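Hypothetical protein PSPTO_2114 (Pseudomonas syringae pv. tomato, PDB 2ODA) is of unsettled biochemical function but belongs to a Pseudomonas-specific subfamily of the haloacid dehalogenase (HAD) superfamily, most of whose members are phosphatases. Local coordinates at residues A35-P39 and G40-A44; L117-S120 and G121-A124; I186-R189 and R190-E194. All blocks are in the same frame, centred on the assembly; numbering follows the deposited sequence.

Contact 1. Residues A35-P39 and G40-A44; sequences AQLTP and GAQNA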
# COMPACT_ATOMS: atom_id res chain seq x y z
N ALA B 35 28.61 -4.26 10.87
CA ALA B 35 27.46 -4.75 11.63
C ALA B 35 27.22 -3.97 12.96
O ALA B 35 26.23 -4.22 13.65
CB ALA B 35 27.56 -6.27 11.86
N GLN B 36 28.11 -3.03 13.30
CA GLN B 36 27.92 -2.22 14.50
C GLN B 36 26.59 -1.48 14.33
O GLN B 36 26.32 -0.91 13.27
CB GLN B 36 29.07 -1.21 14.67
CG GLN B 36 28.95 -0.27 15.92
CD GLN B 36 30.04 0.80 15.95
OE1 GLN B 36 31.03 0.71 15.23
NE2 GLN B 36 29.86 1.82 16.77
N LEU B 37 25.73 -1.55 15.35
CA LEU B 37 24.52 -0.71 15.37
C LEU B 37 24.81 0.79 15.36
O LEU B 37 25.79 1.24 15.93
CB LEU B 37 23.70 -1.04 16.61
CG LEU B 37 23.13 -2.46 16.62
CD1 LEU B 37 22.89 -2.92 18.09
CD2 LEU B 37 21.85 -2.54 15.82
N THR B 38 23.94 1.56 14.70
CA THR B 38 24.06 3.02 14.66
C THR B 38 23.76 3.69 16.02
O THR B 38 23.10 3.08 16.88
CB THR B 38 23.18 3.65 13.54
OG1 THR B 38 21.80 3.36 13.78
CG2 THR B 38 23.61 3.15 12.16
N PRO B 39 24.27 4.91 16.24
CA PRO B 39 24.10 5.54 17.56
C PRO B 39 22.62 5.61 17.99
O PRO B 39 21.76 6.02 17.21
CB PRO B 39 24.70 6.94 17.35
CG PRO B 39 25.72 6.76 16.28
CD PRO B 39 25.07 5.75 15.33
N GLY B 40 22.34 5.17 19.21
CA GLY B 40 20.98 5.21 19.75
C GLY B 40 20.12 4.01 19.40
O GLY B 40 19.02 3.88 19.94
N ALA B 41 20.61 3.12 18.51
CA ALA B 41 19.81 1.97 18.03
C ALA B 41 19.43 1.02 19.19
O ALA B 41 18.29 0.59 19.27
CB ALA B 41 20.56 1.18 16.89
N GLN B 42 20.39 0.70 20.07
CA GLN B 42 20.11 -0.22 21.18
C GLN B 42 18.96 0.28 22.05
O GLN B 42 18.09 -0.49 22.44
CB GLN B 42 21.34 -0.45 22.07
CG GLN B 42 22.51 -1.20 21.39
CD GLN B 42 23.53 -0.28 20.73
OE1 GLN B 42 23.18 0.70 20.07
NE2 GLN B 42 24.80 -0.60 20.91
N ASN B 43 18.98 1.58 22.34
CA ASN B 43 17.96 2.26 23.12
C ASN B 43 16.59 2.18 22.40
O ASN B 43 15.59 1.71 22.98
CB ASN B 43 18.43 3.72 23.35
CG ASN B 43 17.57 4.49 24.35
OD1 ASN B 43 16.35 4.45 24.28
ND2 ASN B 43 18.22 5.23 25.25
N ALA B 44 16.54 2.64 21.14
CA ALA B 44 15.28 2.60 20.38
C ALA B 44 14.74 1.17 20.26
O ALA B 44 13.54 0.93 20.43
CB ALA B 44 15.46 3.22 18.98
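Leu37 lies against Ala41 and Gln42 where a loop tightens into the start of helix 41-51. Its CB rests on Ala41 CB at 3.9 Å, and CD2 leans on the same methyl. With chi1 at -66°, CG stands beside the backbone N, and this carries CD1 forward to Gln42 CG, 3.7 Å away. The glutamine chain bends at chi2 (92°), which brings its amide back across Leu37, with OE1 near Leu37 CB. A branched aliphatic chain suits this place because it can also reach Val18 and Pro72.

Within the same stretch, a type II beta turn runs from Thr38 to Ala41, closed by Ala41 N donating to Thr38 O at 3.0 Å. Pro39 and Gly40 occupy its two corners: the ring of Pro39 fixes the negative phi of the first, while Gly40 takes the positive phi of the second (86°), where any CB would press on the carbonyl O of Pro39. Gly40 is also the N-cap, and its O accepts the helical bond from Ala44 N at 3.0 Å. Thr38 OG1 ties the turn to the end of helix 13-17 by a hydrogen bond to Cys16 O. The turn brings Thr38 O to 3.2 Å from Ala41 CB, a small methyl that leaves Leu37 room to lie against it. The chemistry implies a helix start set mainly by backbone bonding, with Leu37 adding apolar contact to the first turn.

Contact 2. Residues L117-S120 and G121-A124; sequences LLQS and GLNA
Gln119 and Asn123, one helical turn apart, join their side-chain amides on helix 115-123, the crossover helix of the beta-alpha-beta unit that links strands 109-112 and 127-131. Gln119 NE2 donates to Asn123 OD1 at 3.2 Å with an N-H...O angle of 145°. The acceptor lies near the amide plane of Gln119, but the donor stands above the carbonyl plane of Asn123, away from its lone pairs; the two amides are turned 37° against each other. A bend at chi2 (64°) folds the glutamine chain over so that its amide can reach along the helix.

Behind this pair runs the main-chain bond from Asn123 N to Gln119 O, 2.8 Å long. Further out, Asn123 ND2 donates to Pro88 O and Ser120 OG to Gln89 O, so two short polar side chains pin the helix to the segment before helix 91-99. Asn123 also packs on Ser103 of the second subunit, while the apolar side chain of Leu118 faces Leu164 and Leu167 of helix 150-167. Just before Asn123, Leu122 CG sits 3.4 Å from Leu118 O, which also accepts from Leu122 N.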
# COMPACT_ATOMS: atom_id res chain seq x y z
N LEU B 117 15.18 4.32 -0.97
CA LEU B 117 14.27 3.58 -0.13
C LEU B 117 13.18 4.47 0.46
O LEU B 117 12.01 4.07 0.50
CB LEU B 117 15.04 2.80 0.94
CG LEU B 117 14.19 2.11 2.02
CD1 LEU B 117 13.19 1.07 1.43
CD2 LEU B 117 15.13 1.46 3.05
N LEU B 118 13.54 5.66 0.94
CA LEU B 118 12.52 6.62 1.36
C LEU B 118 11.50 6.91 0.27
O LEU B 118 10.30 6.99 0.55
CB LEU B 118 13.16 7.93 1.86
CG LEU B 118 13.94 7.71 3.17
CD1 LEU B 118 14.91 8.87 3.37
CD2 LEU B 118 12.95 7.56 4.35
N GLN B 119 11.96 7.09 -0.95
CA GLN B 119 11.06 7.25 -2.10
C GLN B 119 10.12 6.06 -2.28
O GLN B 119 8.93 6.23 -2.60
CB GLN B 119 11.86 7.51 -3.38
CG GLN B 119 10.97 7.96 -4.59
CD GLN B 119 10.28 9.29 -4.34
OE1 GLN B 119 10.93 10.32 -4.25
NE2 GLN B 119 8.97 9.27 -4.21
N SER B 120 10.64 4.84 -2.11
CA SER B 120 9.79 3.64 -2.13
C SER B 120 8.69 3.77 -1.06
O SER B 120 7.53 3.48 -1.33
CB SER B 120 10.64 2.37 -1.92
OG SER B 120 9.82 1.23 -1.72
N GLY B 121 9.06 4.20 0.15
CA GLY B 121 8.08 4.31 1.24
C GLY B 121 7.02 5.36 0.94
O GLY B 121 5.83 5.14 1.21
N LEU B 122 7.44 6.51 0.40
CA LEU B 122 6.50 7.56 0.01
C LEU B 122 5.57 7.03 -1.08
O LEU B 122 4.36 7.22 -1.04
CB LEU B 122 7.25 8.82 -0.50
CG LEU B 122 8.06 9.59 0.56
CD1 LEU B 122 8.89 10.73 -0.07
CD2 LEU B 122 7.12 10.16 1.65
N ASN B 123 6.15 6.37 -2.08
CA ASN B 123 5.35 5.77 -3.16
C ASN B 123 4.37 4.71 -2.67
O ASN B 123 3.25 4.55 -3.21
CB ASN B 123 6.27 5.17 -4.23
CG ASN B 123 6.98 6.24 -5.07
OD1 ASN B 123 6.58 7.40 -5.06
ND2 ASN B 123 8.06 5.86 -5.78
N ALA B 124 4.77 3.99 -1.62
CA ALA B 124 3.93 2.92 -1.06
C ALA B 124 2.83 3.48 -0.15
O ALA B 124 1.93 2.75 0.29
CB ALA B 124 4.81 1.90 -0.31

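Contact 3. Residues I186-R189 and R190-E194; sequences IALR and RSKGE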
# COMPACT_ATOMS: atom_id res chain seq x y z
N ILE B 186 4.63 12.37 15.34
CA ILE B 186 3.80 11.91 14.21
C ILE B 186 2.41 11.45 14.68
O ILE B 186 1.38 11.72 14.02
CB ILE B 186 4.53 10.85 13.36
CG1 ILE B 186 5.65 11.55 12.54
CG2 ILE B 186 3.53 10.10 12.44
CD1 ILE B 186 6.68 10.55 11.88
N ALA B 187 2.36 10.79 15.83
CA ALA B 187 1.06 10.34 16.37
C ALA B 187 0.15 11.55 16.64
O ALA B 187 -1.04 11.50 16.34
CB ALA B 187 1.26 9.50 17.63
N LEU B 188 0.73 12.62 17.20
CA LEU B 188 0.04 13.89 17.44
C LEU B 188 -0.44 14.51 16.14
O LEU B 188 -1.61 14.89 16.04
CB LEU B 188 0.94 14.88 18.21
CG LEU B 188 0.39 16.23 18.71
CD1 LEU B 188 -0.88 16.10 19.61
CD2 LEU B 188 1.50 17.02 19.48
N ARG B 189 0.44 14.61 15.15
CA ARG B 189 0.01 15.04 13.79
C ARG B 189 -1.18 14.22 13.24
O ARG B 189 -2.17 14.78 12.76
CB ARG B 189 1.19 15.06 12.80
CG ARG B 189 2.15 16.19 13.08
CD ARG B 189 3.57 15.92 12.56
NE ARG B 189 3.58 15.78 11.10
CZ ARG B 189 4.68 15.64 10.37
NH1 ARG B 189 5.87 15.67 10.96
NH2 ARG B 189 4.59 15.51 9.05
N ARG B 190 -1.10 12.90 13.39
CA ARG B 190 -2.19 12.00 12.99
C ARG B 190 -3.49 12.30 13.73
O ARG B 190 -4.58 12.25 13.14
CB ARG B 190 -1.80 10.53 13.21
CG ARG B 190 -0.76 10.04 12.18
CD ARG B 190 -0.36 8.60 12.43
NE ARG B 190 -1.51 7.69 12.33
CZ ARG B 190 -1.57 6.51 12.94
NH1 ARG B 190 -0.56 6.08 13.66
NH2 ARG B 190 -2.65 5.75 12.82
N SER B 191 -3.36 12.62 15.02
CA SER B 191 -4.51 12.93 15.87
C SER B 191 -5.22 14.20 15.36
O SER B 191 -6.42 14.36 15.55
CB SER B 191 -4.09 13.07 17.34
OG SER B 191 -3.56 14.37 17.63
N LYS B 192 -4.46 15.06 14.68
CA LYS B 192 -4.96 16.31 14.10
C LYS B 192 -5.42 16.14 12.64
O LYS B 192 -5.66 17.13 11.93
CB LYS B 192 -3.90 17.42 14.19
CG LYS B 192 -3.50 17.75 15.61
CD LYS B 192 -2.24 18.63 15.67
CE LYS B 192 -1.90 18.93 17.14
NZ LYS B 192 -0.94 20.05 17.29
N GLY B 193 -5.53 14.89 12.20
CA GLY B 193 -6.06 14.59 10.88
C GLY B 193 -5.04 14.48 9.76
O GLY B 193 -5.42 14.22 8.61
N GLU B 194 -3.75 14.64 10.07
CA GLU B 194 -2.71 14.54 9.02
C GLU B 194 -2.52 13.10 8.53
O GLU B 194 -2.48 12.16 9.34
CB GLU B 194 -1.35 15.10 9.50
CG GLU B 194 -0.40 15.45 8.32
CD GLU B 194 0.98 15.87 8.75
OE1 GLU B 194 1.14 16.41 9.86
OE2 GLU B 194 1.92 15.69 7.95
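Arg189 and Glu194 run side by side, pointing the same way, where helix 179-191 ends. From the root of the arginine outward, a single carboxylate oxygen accompanies the chain: CB lies 3.2 Å from Glu194 OE1, CG 3.4 Å and CD 3.7 Å from that same atom. A bend at chi3 (63°) turns the guanidinium to present its NE edge. NE donates to Glu194 OE1 at 2.8 Å, and NH2 to Glu194 OE2 at 2.9 Å with a nearly straight N-H...O angle of 172°. Both oxygens are met on their syn sides; NE and NH2 each take one oxygen, a side-on, two-pronged salt bridge, with the flat groups 21° apart. At the tip, NH1 turns to His170 O, a further anchor before strand 171-173.

The backbone delivers the glutamate to this position through a Schellman motif: Glu194 N reaches Arg189 O at 3.1 Å and Gly193 N reaches Arg190 O at 3.0 Å. Gly193 takes the positive phi of the C-prime position easily because it has no CB to press on the preceding carbonyl O. Ser191 adds its hydroxyl, which donates in plane to a lone pair of Leu188 O at 2.6 Å. These bonds satisfy carbonyls of the last turn, and the paired charges imply that the helix end is held at both main chain and side chain, probably with the Arg189 charge largely balanced by the carboxylate.

The three contacts are separate local structures around one parallel alpha/beta core. Contacts 1 and 2 lie on opposite sides of the chain's centre, their own centres 23 Å apart; contact 3 is 27 Å from contact 1 and 20 Å from contact 2, centre to centre. Contacts 2 and 3 come within about 9 Å at their nearest atoms and share a neighbour: His170 touches Leu122 and accepts from Arg189. Strand 127-131 follows contact 2 and lies under contact 3, where Trp127 meets Ile186. Contact 1 reaches the segment after strand 9-12, where HAD relatives carry their first catalytic motif, so it probably lies near the region that corresponds to their active site.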